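Local coordinates for 3-keto-5-aminohexanoate cleavage protein (Archaeoglobus fulgidus, PDB 3LOT), which probably catalyses the zinc-dependent cleavage of 3-keto-5-aminohexanoate or a related beta-keto acid, as a member of the beta-keto acid cleavage enzyme family, at residues E66-I71 with A101-A106; G255-G260 with E281-I286; G90-I95 with P139-M144; G16-P21 with F121-L126. All blocks are in the same frame, centred on the assembly; numbering follows the deposited sequence.

The four contacts lie in one TIM-barrel chain around a zinc ion held by H50, H52 and E262. Contacts 3 and 4 are close neighbours, their centres about 8 Å apart, and they meet where Y141 of contact 3 reaches A17 and I123 of contact 4. Contact 4 comes nearest the metal, with the I18 side chain about 7 Å from zinc; F68 of contact 1 and T92 of contact 3 are each about 9 Å away, and F68 is also about 5 Å from the H52 side chain. Contact 2 lies across the chain's centre from contacts 1 and 3, at about 27 and 29 Å between centres, with V259 about 13 Å from zinc.

Contact 1 of 4, residues E66-I71 with A101-A106; sequences EVFRYI and AKVVPA
With chi1 at -81°, F68 swings its ring to the side opposite its carbonyl carbon and presents one face to V103, while R69 starts with CG trans to N (chi1 -170°), runs extended and then bends at chi3, which carries its guanidinium to A106. A single methyl makes the apolar half of the contact: V103 CG2 lies over the F68 face, displaced toward the rim, 3.7 Å from F68 CG. Its distance of 4.1 Å from the ring centroid is that of a CH-pi contact, and the two side chains cross at about a right angle. In the polar half, R69 NH1 donates to A106 O over 3.2 Å, coming from above the carbonyl plane rather than along a lone pair. Within the helix, R69 NE makes a salt bridge to E66 OE1 at 2.7 Å, in the guanidinium plane and on the syn lone pair, which restrains the rotation of the group. The contact joins helix 65-78 to the short helix 103-107 on the outside of the barrel. A106 O also accepts from N313, so two nitrogen donors converge on one carbonyl near the C-terminal end of helix 103-107, where the helix dipole would probably make a positive charge favourable.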
loop_
_atom_site.group_PDB
_atom_site.type_symbol
_atom_site.label_atom_id
_atom_site.label_comp_id
_atom_site.label_asym_id
_atom_site.label_seq_id
_atom_site.Cartn_x
_atom_site.Cartn_y
_atom_site.Cartn_z
ATOM N N GLU D 66 -6.825 42.500 14.816
ATOM C CA GLU D 66 -5.879 43.440 15.411
ATOM C C GLU D 66 -4.792 42.769 16.242
ATOM O O GLU D 66 -3.656 43.279 16.290
ATOM C CB GLU D 66 -6.570 44.534 16.199
ATOM C CG GLU D 66 -7.311 45.564 15.281
ATOM C CD GLU D 66 -6.891 45.578 13.777
ATOM O OE1 GLU D 66 -5.680 45.751 13.448
ATOM O OE2 GLU D 66 -7.816 45.456 12.922
ATOM N N VAL D 67 -5.119 41.620 16.827
ATOM C CA VAL D 67 -4.126 40.841 17.566
ATOM C C VAL D 67 -3.183 40.147 16.588
ATOM O O VAL D 67 -1.945 40.200 16.714
ATOM C CB VAL D 67 -4.803 39.822 18.549
ATOM C CG1 VAL D 67 -3.755 38.998 19.304
ATOM C CG2 VAL D 67 -5.729 40.596 19.569
ATOM N N PHE D 68 -3.752 39.509 15.584
ATOM C CA PHE D 68 -2.914 39.121 14.436
ATOM C C PHE D 68 -2.027 40.231 13.895
ATOM O O PHE D 68 -0.844 40.002 13.607
ATOM C CB PHE D 68 -3.754 38.590 13.293
ATOM C CG PHE D 68 -4.159 37.173 13.469
ATOM C CD1 PHE D 68 -3.241 36.154 13.232
ATOM C CD2 PHE D 68 -5.446 36.851 13.854
ATOM C CE1 PHE D 68 -3.590 34.830 13.366
ATOM C CE2 PHE D 68 -5.824 35.540 13.987
ATOM C CZ PHE D 68 -4.889 34.507 13.745
ATOM N N ARG D 69 -2.597 41.411 13.709
ATOM C CA ARG D 69 -1.844 42.490 13.067
ATOM C C ARG D 69 -0.634 42.838 13.934
ATOM O O ARG D 69 0.493 42.980 13.422
ATOM C CB ARG D 69 -2.694 43.711 12.776
ATOM C CG ARG D 69 -1.939 44.717 11.886
ATOM C CD ARG D 69 -2.704 45.960 11.628
ATOM N NE ARG D 69 -4.101 45.729 11.278
ATOM C CZ ARG D 69 -4.547 45.410 10.067
ATOM N NH1 ARG D 69 -3.709 45.233 9.039
ATOM N NH2 ARG D 69 -5.856 45.257 9.876
ATOM N N TYR D 70 -0.868 42.928 15.238
ATOM C CA TYR D 70 0.198 43.214 16.176
ATOM C C TYR D 70 1.286 42.148 16.147
ATOM O O TYR D 70 2.463 42.483 16.015
ATOM C CB TYR D 70 -0.362 43.402 17.595
ATOM C CG TYR D 70 0.688 43.616 18.640
ATOM C CD1 TYR D 70 1.170 44.904 18.938
ATOM C CD2 TYR D 70 1.198 42.543 19.342
ATOM C CE1 TYR D 70 2.155 45.087 19.927
ATOM C CE2 TYR D 70 2.162 42.696 20.287
ATOM C CZ TYR D 70 2.660 43.956 20.581
ATOM O OH TYR D 70 3.617 44.067 21.568
ATOM N N ILE D 71 0.899 40.884 16.302
ATOM C CA ILE D 71 1.847 39.766 16.329
ATOM C C ILE D 71 2.702 39.705 15.056
ATOM O O ILE D 71 3.937 39.636 15.101
ATOM C CB ILE D 71 1.126 38.418 16.496
ATOM C CG1 ILE D 71 0.423 38.371 17.854
ATOM C CG2 ILE D 71 2.104 37.269 16.392
ATOM C CD1 ILE D 71 -0.430 37.162 18.079
ATOM N N ALA D 101 -11.604 33.764 7.787
ATOM C CA ALA D 101 -10.843 34.196 6.597
ATOM C C ALA D 101 -10.459 35.680 6.593
ATOM O O ALA D 101 -9.598 36.091 5.805
ATOM C CB ALA D 101 -11.616 33.889 5.319
ATOM N N LYS D 102 -11.063 36.474 7.471
ATOM C CA LYS D 102 -10.892 37.959 7.437
ATOM C C LYS D 102 -9.460 38.444 7.637
ATOM O O LYS D 102 -9.097 39.549 7.232
ATOM C CB LYS D 102 -11.761 38.615 8.499
ATOM C CG LYS D 102 -13.213 38.473 8.214
ATOM C CD LYS D 102 -14.056 39.225 9.218
ATOM C CE LYS D 102 -15.443 39.612 8.621
ATOM N NZ LYS D 102 -16.456 39.584 9.740
ATOM N N VAL D 103 -8.657 37.620 8.286
ATOM C CA VAL D 103 -7.258 37.910 8.464
ATOM C C VAL D 103 -6.551 38.061 7.116
ATOM O O VAL D 103 -5.595 38.816 7.041
ATOM C CB VAL D 103 -6.565 36.825 9.369
ATOM C CG1 VAL D 103 -6.349 35.503 8.630
ATOM C CG2 VAL D 103 -5.270 37.346 9.905
ATOM N N VAL D 104 -7.048 37.404 6.054
ATOM C CA VAL D 104 -6.344 37.391 4.753
ATOM C C VAL D 104 -6.451 38.754 4.037
ATOM O O VAL D 104 -5.428 39.307 3.649
ATOM C CB VAL D 104 -6.691 36.147 3.898
ATOM C CG1 VAL D 104 -6.081 36.221 2.512
ATOM C CG2 VAL D 104 -6.198 34.850 4.626
ATOM N N PRO D 105 -7.649 39.338 3.949
ATOM C CA PRO D 105 -7.738 40.675 3.375
ATOM C C PRO D 105 -7.205 41.787 4.292
ATOM O O PRO D 105 -6.675 42.797 3.802
ATOM C CB PRO D 105 -9.242 40.843 3.121
ATOM C CG PRO D 105 -9.881 39.820 3.991
ATOM C CD PRO D 105 -8.959 38.680 3.926
ATOM N N ALA D 106 -7.313 41.594 5.599
ATOM C CA ALA D 106 -6.740 42.546 6.555
ATOM C C ALA D 106 -5.207 42.596 6.485
ATOM O O ALA D 106 -4.600 43.683 6.409
ATOM C CB ALA D 106 -7.222 42.249 7.959
#

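Contact 2 of 4, residues G255-G260 with E281-I286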
loop_
_atom_site.group_PDB
_atom_site.type_symbol
_atom_site.label_atom_id
_atom_site.label_comp_id
_atom_site.label_asym_id
_atom_site.label_seq_id
_atom_site.Cartn_x
_atom_site.Cartn_y
_atom_site.Cartn_z
ATOM N N GLY D 255 9.557 14.996 1.744
ATOM C CA GLY D 255 8.707 16.060 2.221
ATOM C C GLY D 255 9.365 17.086 3.151
ATOM O O GLY D 255 10.511 16.940 3.585
ATOM N N ASP D 256 8.586 18.103 3.462
ATOM C CA ASP D 256 8.914 19.093 4.461
ATOM C C ASP D 256 8.232 18.731 5.771
ATOM O O ASP D 256 7.366 17.847 5.826
ATOM C CB ASP D 256 8.509 20.489 3.971
ATOM C CG ASP D 256 9.278 20.914 2.728
ATOM O OD1 ASP D 256 10.495 20.669 2.677
ATOM O OD2 ASP D 256 8.663 21.471 1.792
ATOM N N VAL D 257 8.648 19.395 6.837
ATOM C CA VAL D 257 8.226 19.057 8.163
ATOM C C VAL D 257 7.808 20.293 8.984
ATOM O O VAL D 257 8.368 21.397 8.842
ATOM C CB VAL D 257 9.320 18.279 8.867
ATOM C CG1 VAL D 257 10.661 19.107 8.913
ATOM C CG2 VAL D 257 8.863 17.877 10.272
ATOM N N ARG D 258 6.797 20.087 9.825
ATOM C CA ARG D 258 6.314 21.075 10.779
ATOM C C ARG D 258 6.437 20.492 12.169
ATOM O O ARG D 258 6.130 19.279 12.384
ATOM C CB ARG D 258 4.853 21.440 10.514
ATOM C CG ARG D 258 4.221 22.349 11.548
ATOM C CD ARG D 258 2.890 22.927 11.081
ATOM N NE ARG D 258 1.822 22.684 12.039
ATOM C CZ ARG D 258 0.590 23.144 11.917
ATOM N NH1 ARG D 258 0.236 23.945 10.894
ATOM N NH2 ARG D 258 -0.301 22.834 12.835
ATOM N N VAL D 259 6.927 21.332 13.082
ATOM C CA VAL D 259 7.061 21.003 14.491
ATOM C C VAL D 259 6.418 22.183 15.251
ATOM O O VAL D 259 5.795 23.060 14.646
ATOM C CB VAL D 259 8.531 20.779 14.898
ATOM C CG1 VAL D 259 9.121 19.596 14.145
ATOM C CG2 VAL D 259 9.412 22.073 14.686
ATOM N N GLY D 260 6.500 22.184 16.564
ATOM C CA GLY D 260 6.010 23.348 17.296
ATOM C C GLY D 260 5.020 22.968 18.369
ATOM O O GLY D 260 4.406 21.885 18.301
ATOM N N GLU D 281 15.323 22.978 17.022
ATOM C CA GLU D 281 16.725 22.538 17.092
ATOM C C GLU D 281 16.860 21.034 16.904
ATOM O O GLU D 281 17.748 20.587 16.195
ATOM C CB GLU D 281 17.370 22.947 18.412
ATOM C CG GLU D 281 17.432 24.433 18.540
ATOM C CD GLU D 281 17.712 24.966 19.954
ATOM O OE1 GLU D 281 17.679 24.225 20.963
ATOM O OE2 GLU D 281 18.002 26.175 20.029
ATOM N N LYS D 282 15.976 20.277 17.540
ATOM C CA LYS D 282 15.953 18.797 17.397
ATOM C C LYS D 282 15.704 18.339 15.958
ATOM O O LYS D 282 16.422 17.475 15.425
ATOM C CB LYS D 282 14.894 18.204 18.308
ATOM C CG LYS D 282 14.792 16.674 18.273
ATOM C CD LYS D 282 13.908 16.223 19.427
ATOM C CE LYS D 282 13.983 14.747 19.667
ATOM N NZ LYS D 282 15.280 14.434 20.284
HETATM N N MSE D 283 14.708 18.938 15.319
HETATM C CA MSE D 283 14.335 18.495 14.000
HETATM C C MSE D 283 15.457 18.883 13.039
HETATM O O MSE D 283 15.778 18.107 12.141
HETATM C CB MSE D 283 12.993 19.090 13.574
HETATM C CG MSE D 283 12.470 18.551 12.238
HETATM SE SE MSE D 283 12.079 16.609 12.352
HETATM C CE MSE D 283 13.021 16.215 10.894
ATOM N N VAL D 284 16.090 20.040 13.259
ATOM C CA VAL D 284 17.251 20.484 12.437
ATOM C C VAL D 284 18.445 19.548 12.586
ATOM O O VAL D 284 19.092 19.204 11.592
ATOM C CB VAL D 284 17.644 21.959 12.689
ATOM C CG1 VAL D 284 18.975 22.335 11.981
ATOM C CG2 VAL D 284 16.487 22.923 12.205
ATOM N N ARG D 285 18.696 19.067 13.805
ATOM C CA ARG D 285 19.720 18.049 13.993
ATOM C C ARG D 285 19.433 16.801 13.158
ATOM O O ARG D 285 20.350 16.261 12.537
ATOM C CB ARG D 285 19.858 17.691 15.469
ATOM C CG ARG D 285 20.577 18.774 16.281
ATOM C CD ARG D 285 21.042 18.235 17.617
ATOM N NE ARG D 285 19.931 17.809 18.460
ATOM C CZ ARG D 285 19.232 18.600 19.283
ATOM N NH1 ARG D 285 19.490 19.893 19.403
ATOM N NH2 ARG D 285 18.246 18.090 19.996
ATOM N N ILE D 286 18.173 16.351 13.127
ATOM C CA ILE D 286 17.825 15.132 12.394
ATOM C C ILE D 286 17.942 15.401 10.885
ATOM O O ILE D 286 18.511 14.612 10.140
ATOM C CB ILE D 286 16.368 14.686 12.770
ATOM C CG1 ILE D 286 16.320 14.245 14.251
ATOM C CG2 ILE D 286 15.860 13.583 11.830
ATOM C CD1 ILE D 286 14.855 14.081 14.768
#
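Before M283 reaches V257 and V259 of strand 256-259, segment 281-286 passes K282, which takes no part: it packs on M244 and forms a salt bridge with E289 of a second subunit. M283, a selenomethionine, then supplies the whole helix side of the contact. Its chain starts out opposite the backbone N (chi1 -174°) and folds at chi2 (64°), laying successive atoms along the two valines. CB comes first, 3.9 Å from V259 CG1, with the two side chains passing at a slant. CG follows, placed between both valines at 3.8 Å from V257 CG1 and 4.0 Å from V259 CG1. SE is the last to touch, 4.0 Å from V257 CG2, so that V257 and M283 meet tip to tip. All are apolar and buried. Further on, R285 pairs with the same E289 of the second subunit and I286 packs on T248 of helix 243-252, which also brings V251 against M283. V257 and V259 point to the helix while R258 between them points away. Strand 256-259 is the last of eight parallel strands and pairs with 232-238 before it and with the first, 7-13, so this is the outer helix-on-strand packing of a TIM barrel.

Contact 3 of 4, residues G90-I95 with P139-M144; sequences GGTLGI and PEYLEM
L93 and Y141 mark the nearest backbone approach, 7.4 Å between CA atoms, where the loop 90-95, with a short 3-10 turn at G91 and T92, passes beside helix 137-144. The loop is drawn tight by G90 O, which accepts the N-H groups of both L93 and I95 from opposite faces of its carbonyl plane. From the helix, Y141 sends its ring out across the gap, and the hydroxyl arrives at T92. There Y141 OH and T92 OG1 share a hydrogen bond of 2.7 Å, whose donor could be either group; OG1 lies in the ring plane at its edge. With chi1 at 53°, T92 holds OG1 between its own N and carbonyl carbon, facing the tyrosine. L93 adds an apolar touch farther up the ring, its CG 3.8 Å from Y141 CE1, the side chain crossing the tyrosine at about a right angle. A water completes the contact by donating one hydrogen to T92 O at 2.8 Å and the other to Y141 O at 3.0 Å. Loop and helix are thus tied twice, once through side-chain hydroxyls and once through backbone carbonyls. The Y141 hydroxyl has T92 OG1 as its main partner and A17 O as a weak second. A carbonyl can only accept, so if that weak bond is real, Y141 would give it its proton and T92 would probably donate to Y141.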
loop_
_atom_site.group_PDB
_atom_site.type_symbol
_atom_site.label_atom_id
_atom_site.label_comp_id
_atom_site.label_asym_id
_atom_site.label_seq_id
_atom_site.Cartn_x
_atom_site.Cartn_y
_atom_site.Cartn_z
ATOM N N GLY D 90 -10.215 29.062 15.510
ATOM C CA GLY D 90 -11.631 29.410 15.763
ATOM C C GLY D 90 -12.633 28.340 15.306
ATOM O O GLY D 90 -13.816 28.330 15.738
ATOM N N GLY D 91 -12.186 27.474 14.398
ATOM C CA GLY D 91 -13.061 26.527 13.782
ATOM C C GLY D 91 -13.563 25.533 14.805
ATOM O O GLY D 91 -14.725 25.082 14.708
ATOM N N THR D 92 -12.692 25.207 15.776
ATOM C CA THR D 92 -13.005 24.272 16.886
ATOM C C THR D 92 -13.901 24.948 17.934
ATOM O O THR D 92 -14.320 24.302 18.897
ATOM C CB THR D 92 -11.723 23.703 17.611
ATOM O OG1 THR D 92 -10.871 24.782 18.032
ATOM C CG2 THR D 92 -10.911 22.768 16.700
ATOM N N LEU D 93 -14.147 26.250 17.770
ATOM C CA LEU D 93 -15.138 26.968 18.572
ATOM C C LEU D 93 -16.367 27.256 17.690
ATOM O O LEU D 93 -17.218 28.053 18.046
ATOM C CB LEU D 93 -14.558 28.281 19.153
ATOM C CG LEU D 93 -13.359 28.278 20.134
ATOM C CD1 LEU D 93 -12.046 28.536 19.370
ATOM C CD2 LEU D 93 -13.503 29.300 21.222
ATOM N N GLY D 94 -16.476 26.606 16.532
ATOM C CA GLY D 94 -17.659 26.768 15.696
ATOM C C GLY D 94 -17.684 28.033 14.849
ATOM O O GLY D 94 -18.727 28.361 14.262
ATOM N N ILE D 95 -16.547 28.729 14.738
ATOM C CA ILE D 95 -16.471 29.997 13.968
ATOM C C ILE D 95 -16.399 29.665 12.474
ATOM O O ILE D 95 -15.542 28.856 12.089
ATOM C CB ILE D 95 -15.209 30.883 14.360
ATOM C CG1 ILE D 95 -15.300 31.375 15.812
ATOM C CG2 ILE D 95 -15.022 32.082 13.377
ATOM C CD1 ILE D 95 -14.098 32.187 16.242
ATOM N N PRO D 139 -11.829 23.888 30.406
ATOM C CA PRO D 139 -12.542 22.620 30.284
ATOM C C PRO D 139 -13.845 22.776 29.482
ATOM O O PRO D 139 -14.289 21.849 28.798
ATOM C CB PRO D 139 -12.824 22.232 31.731
ATOM C CG PRO D 139 -12.805 23.511 32.494
ATOM C CD PRO D 139 -11.752 24.333 31.808
ATOM N N GLU D 140 -14.457 23.933 29.549
ATOM C CA GLU D 140 -15.607 24.216 28.706
ATOM C C GLU D 140 -15.284 24.084 27.196
ATOM O O GLU D 140 -16.018 23.420 26.434
ATOM C CB GLU D 140 -16.120 25.598 29.009
ATOM C CG GLU D 140 -17.259 25.981 28.085
ATOM C CD GLU D 140 -18.182 27.042 28.675
ATOM O OE1 GLU D 140 -17.763 27.706 29.656
ATOM O OE2 GLU D 140 -19.326 27.197 28.150
ATOM N N TYR D 141 -14.187 24.692 26.779
ATOM C CA TYR D 141 -13.714 24.585 25.409
ATOM C C TYR D 141 -13.487 23.136 24.975
ATOM O O TYR D 141 -13.935 22.694 23.904
ATOM C CB TYR D 141 -12.422 25.388 25.256
ATOM C CG TYR D 141 -11.696 25.149 23.972
ATOM C CD1 TYR D 141 -12.279 25.464 22.743
ATOM C CD2 TYR D 141 -10.426 24.607 23.979
ATOM C CE1 TYR D 141 -11.594 25.243 21.543
ATOM C CE2 TYR D 141 -9.738 24.378 22.803
ATOM C CZ TYR D 141 -10.320 24.692 21.590
ATOM O OH TYR D 141 -9.610 24.450 20.431
ATOM N N LEU D 142 -12.795 22.383 25.809
ATOM C CA LEU D 142 -12.463 21.020 25.463
ATOM C C LEU D 142 -13.762 20.166 25.320
ATOM O O LEU D 142 -13.913 19.417 24.351
ATOM C CB LEU D 142 -11.515 20.430 26.521
ATOM C CG LEU D 142 -10.148 21.105 26.746
ATOM C CD1 LEU D 142 -9.447 20.369 27.890
ATOM C CD2 LEU D 142 -9.283 21.109 25.465
ATOM N N GLU D 143 -14.678 20.302 26.276
ATOM C CA GLU D 143 -15.976 19.620 26.214
ATOM C C GLU D 143 -16.788 19.960 24.979
ATOM O O GLU D 143 -17.402 19.074 24.369
ATOM C CB GLU D 143 -16.820 19.955 27.435
ATOM C CG GLU D 143 -18.211 19.312 27.439
ATOM C CD GLU D 143 -18.211 17.784 27.202
ATOM O OE1 GLU D 143 -17.240 17.073 27.586
ATOM O OE2 GLU D 143 -19.196 17.303 26.578
HETATM N N MSE D 144 -16.817 21.247 24.631
HETATM C CA MSE D 144 -17.597 21.672 23.495
HETATM C C MSE D 144 -17.136 21.136 22.177
HETATM O O MSE D 144 -17.971 20.951 21.286
HETATM C CB MSE D 144 -17.744 23.187 23.474
HETATM C CG MSE D 144 -18.783 23.554 24.513
HETATM SE SE MSE D 144 -18.966 25.434 24.775
HETATM C CE MSE D 144 -20.167 25.544 26.381
HETATM O O HOH W 1 -15.121 24.236 21.627
#

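Contact 4 of 4, residues G16-P21 with F121-L126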
loop_
_atom_site.group_PDB
_atom_site.type_symbol
_atom_site.label_atom_id
_atom_site.label_comp_id
_atom_site.label_asym_id
_atom_site.label_seq_id
_atom_site.Cartn_x
_atom_site.Cartn_y
_atom_site.Cartn_z
ATOM N N GLY D 16 -1.146 27.574 18.237
ATOM C CA GLY D 16 -2.395 26.912 17.914
ATOM C C GLY D 16 -3.580 27.324 18.750
ATOM O O GLY D 16 -3.588 28.405 19.411
ATOM N N ALA D 17 -4.574 26.436 18.713
ATOM C CA ALA D 17 -5.831 26.591 19.372
ATOM C C ALA D 17 -6.250 25.338 20.136
ATOM O O ALA D 17 -7.326 25.335 20.775
ATOM C CB ALA D 17 -6.890 26.958 18.335
ATOM N N ILE D 18 -5.440 24.287 20.094
ATOM C CA ILE D 18 -5.842 23.005 20.668
ATOM C C ILE D 18 -5.415 22.940 22.123
ATOM O O ILE D 18 -6.257 22.769 23.011
ATOM C CB ILE D 18 -5.301 21.800 19.855
ATOM C CG1 ILE D 18 -6.096 21.616 18.544
ATOM C CG2 ILE D 18 -5.421 20.542 20.647
ATOM C CD1 ILE D 18 -7.064 22.751 18.106
ATOM N N HIS D 19 -4.124 23.114 22.357
ATOM C CA HIS D 19 -3.581 23.104 23.711
ATOM C C HIS D 19 -4.060 24.322 24.510
ATOM O O HIS D 19 -4.335 25.374 23.971
ATOM C CB HIS D 19 -2.042 22.986 23.696
ATOM C CG HIS D 19 -1.533 21.757 23.012
ATOM N ND1 HIS D 19 -0.577 21.796 22.006
ATOM C CD2 HIS D 19 -1.886 20.459 23.150
ATOM C CE1 HIS D 19 -0.352 20.567 21.578
ATOM N NE2 HIS D 19 -1.135 19.739 22.253
ATOM N N THR D 20 -4.223 24.144 25.803
ATOM C CA THR D 20 -4.684 25.243 26.641
ATOM C C THR D 20 -3.592 25.582 27.673
ATOM O O THR D 20 -2.761 24.728 27.952
ATOM C CB THR D 20 -6.014 24.940 27.296
ATOM O OG1 THR D 20 -5.876 23.905 28.292
ATOM C CG2 THR D 20 -7.086 24.536 26.238
ATOM N N PRO D 21 -3.590 26.799 28.238
ATOM C CA PRO D 21 -2.515 27.257 29.141
ATOM C C PRO D 21 -2.157 26.347 30.273
ATOM O O PRO D 21 -0.969 26.162 30.588
ATOM C CB PRO D 21 -3.095 28.533 29.726
ATOM C CG PRO D 21 -3.901 29.064 28.594
ATOM C CD PRO D 21 -4.569 27.879 28.022
ATOM N N PHE D 121 -13.588 17.317 14.977
ATOM C CA PHE D 121 -12.278 17.712 15.423
ATOM C C PHE D 121 -12.393 17.837 16.922
ATOM O O PHE D 121 -12.754 18.872 17.410
ATOM C CB PHE D 121 -11.868 19.030 14.767
ATOM C CG PHE D 121 -10.403 19.340 14.910
ATOM C CD1 PHE D 121 -9.762 19.243 16.151
ATOM C CD2 PHE D 121 -9.664 19.757 13.816
ATOM C CE1 PHE D 121 -8.405 19.560 16.269
ATOM C CE2 PHE D 121 -8.318 20.057 13.944
ATOM C CZ PHE D 121 -7.701 19.962 15.155
ATOM N N ALA D 122 -12.145 16.715 17.621
ATOM C CA ALA D 122 -12.522 16.520 19.010
ATOM C C ALA D 122 -11.316 16.324 19.915
ATOM O O ALA D 122 -10.448 15.499 19.632
ATOM C CB ALA D 122 -13.509 15.297 19.118
ATOM N N ILE D 123 -11.254 17.140 20.974
ATOM C CA ILE D 123 -10.253 17.045 22.046
ATOM C C ILE D 123 -10.831 16.873 23.434
ATOM O O ILE D 123 -10.127 16.973 24.425
ATOM C CB ILE D 123 -9.316 18.255 22.016
ATOM C CG1 ILE D 123 -10.079 19.600 22.229
ATOM C CG2 ILE D 123 -8.543 18.210 20.698
ATOM C CD1 ILE D 123 -9.193 20.834 21.941
ATOM N N HIS D 124 -12.119 16.571 23.520
ATOM C CA HIS D 124 -12.735 16.253 24.792
ATOM C C HIS D 124 -12.035 15.152 25.592
ATOM O O HIS D 124 -12.105 15.210 26.810
ATOM C CB HIS D 124 -14.242 15.967 24.673
ATOM C CG HIS D 124 -14.583 14.761 23.851
ATOM N ND1 HIS D 124 -14.560 14.770 22.473
ATOM C CD2 HIS D 124 -14.959 13.512 24.212
ATOM C CE1 HIS D 124 -14.888 13.576 22.023
ATOM N NE2 HIS D 124 -15.151 12.795 23.053
ATOM N N PRO D 125 -11.343 14.181 24.948
ATOM C CA PRO D 125 -10.610 13.187 25.760
ATOM C C PRO D 125 -9.478 13.747 26.680
ATOM O O PRO D 125 -9.108 13.112 27.684
ATOM C CB PRO D 125 -10.028 12.259 24.694
ATOM C CG PRO D 125 -11.021 12.349 23.571
ATOM C CD PRO D 125 -11.329 13.790 23.521
ATOM N N LEU D 126 -8.938 14.914 26.340
ATOM C CA LEU D 126 -7.959 15.612 27.196
ATOM C C LEU D 126 -8.452 15.915 28.595
ATOM O O LEU D 126 -7.621 16.116 29.499
ATOM C CB LEU D 126 -7.487 16.911 26.550
ATOM C CG LEU D 126 -6.714 16.686 25.262
ATOM C CD1 LEU D 126 -6.377 18.007 24.551
ATOM C CD2 LEU D 126 -5.486 15.856 25.601
#
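I18 packs closely against F121 and I123, and nearly all of the contact depends on this one side chain. Its CG1 branch meets the phenylalanine: CG1 is 3.8 Å from F121 CE1 and CD1 is 3.9 Å from the same atom. I18 chi2 is nearly eclipsed (12°), a strained setting in which CG1 and CD1 both lie against the CE1-CZ side of the ring. The other branch turns to I123, where I18 CG2 lies 3.9 Å from I123 CG2, and I123 CD1 reaches past it to 3.7 Å from I18 O. That carbonyl oxygen is buried against the methyl and has no hydrogen-bonding partner in the model, a polar cost set within an otherwise apolar grip. A chi1 of 61° sends the CD1 end of I123 toward I18. The far side is looser: L126 points toward segment 16-21 but L126 CD1 stays 4.8 Å from I18 CG2, and partly exposed H19 is still more distant, tied instead through ND1 to L261 O. Neither segment is a regular helix or strand. Segment 16-21 follows strand 7-13 and brings I18 to the rim of the zinc site, close to H52 and E262. Segment 121-126 lies in the loop that precedes helix 137-144, on which I123 packs through Y141 and L142 and P21 through W137, while F154 and F186 of a third subunit cover A122, H124 and P125.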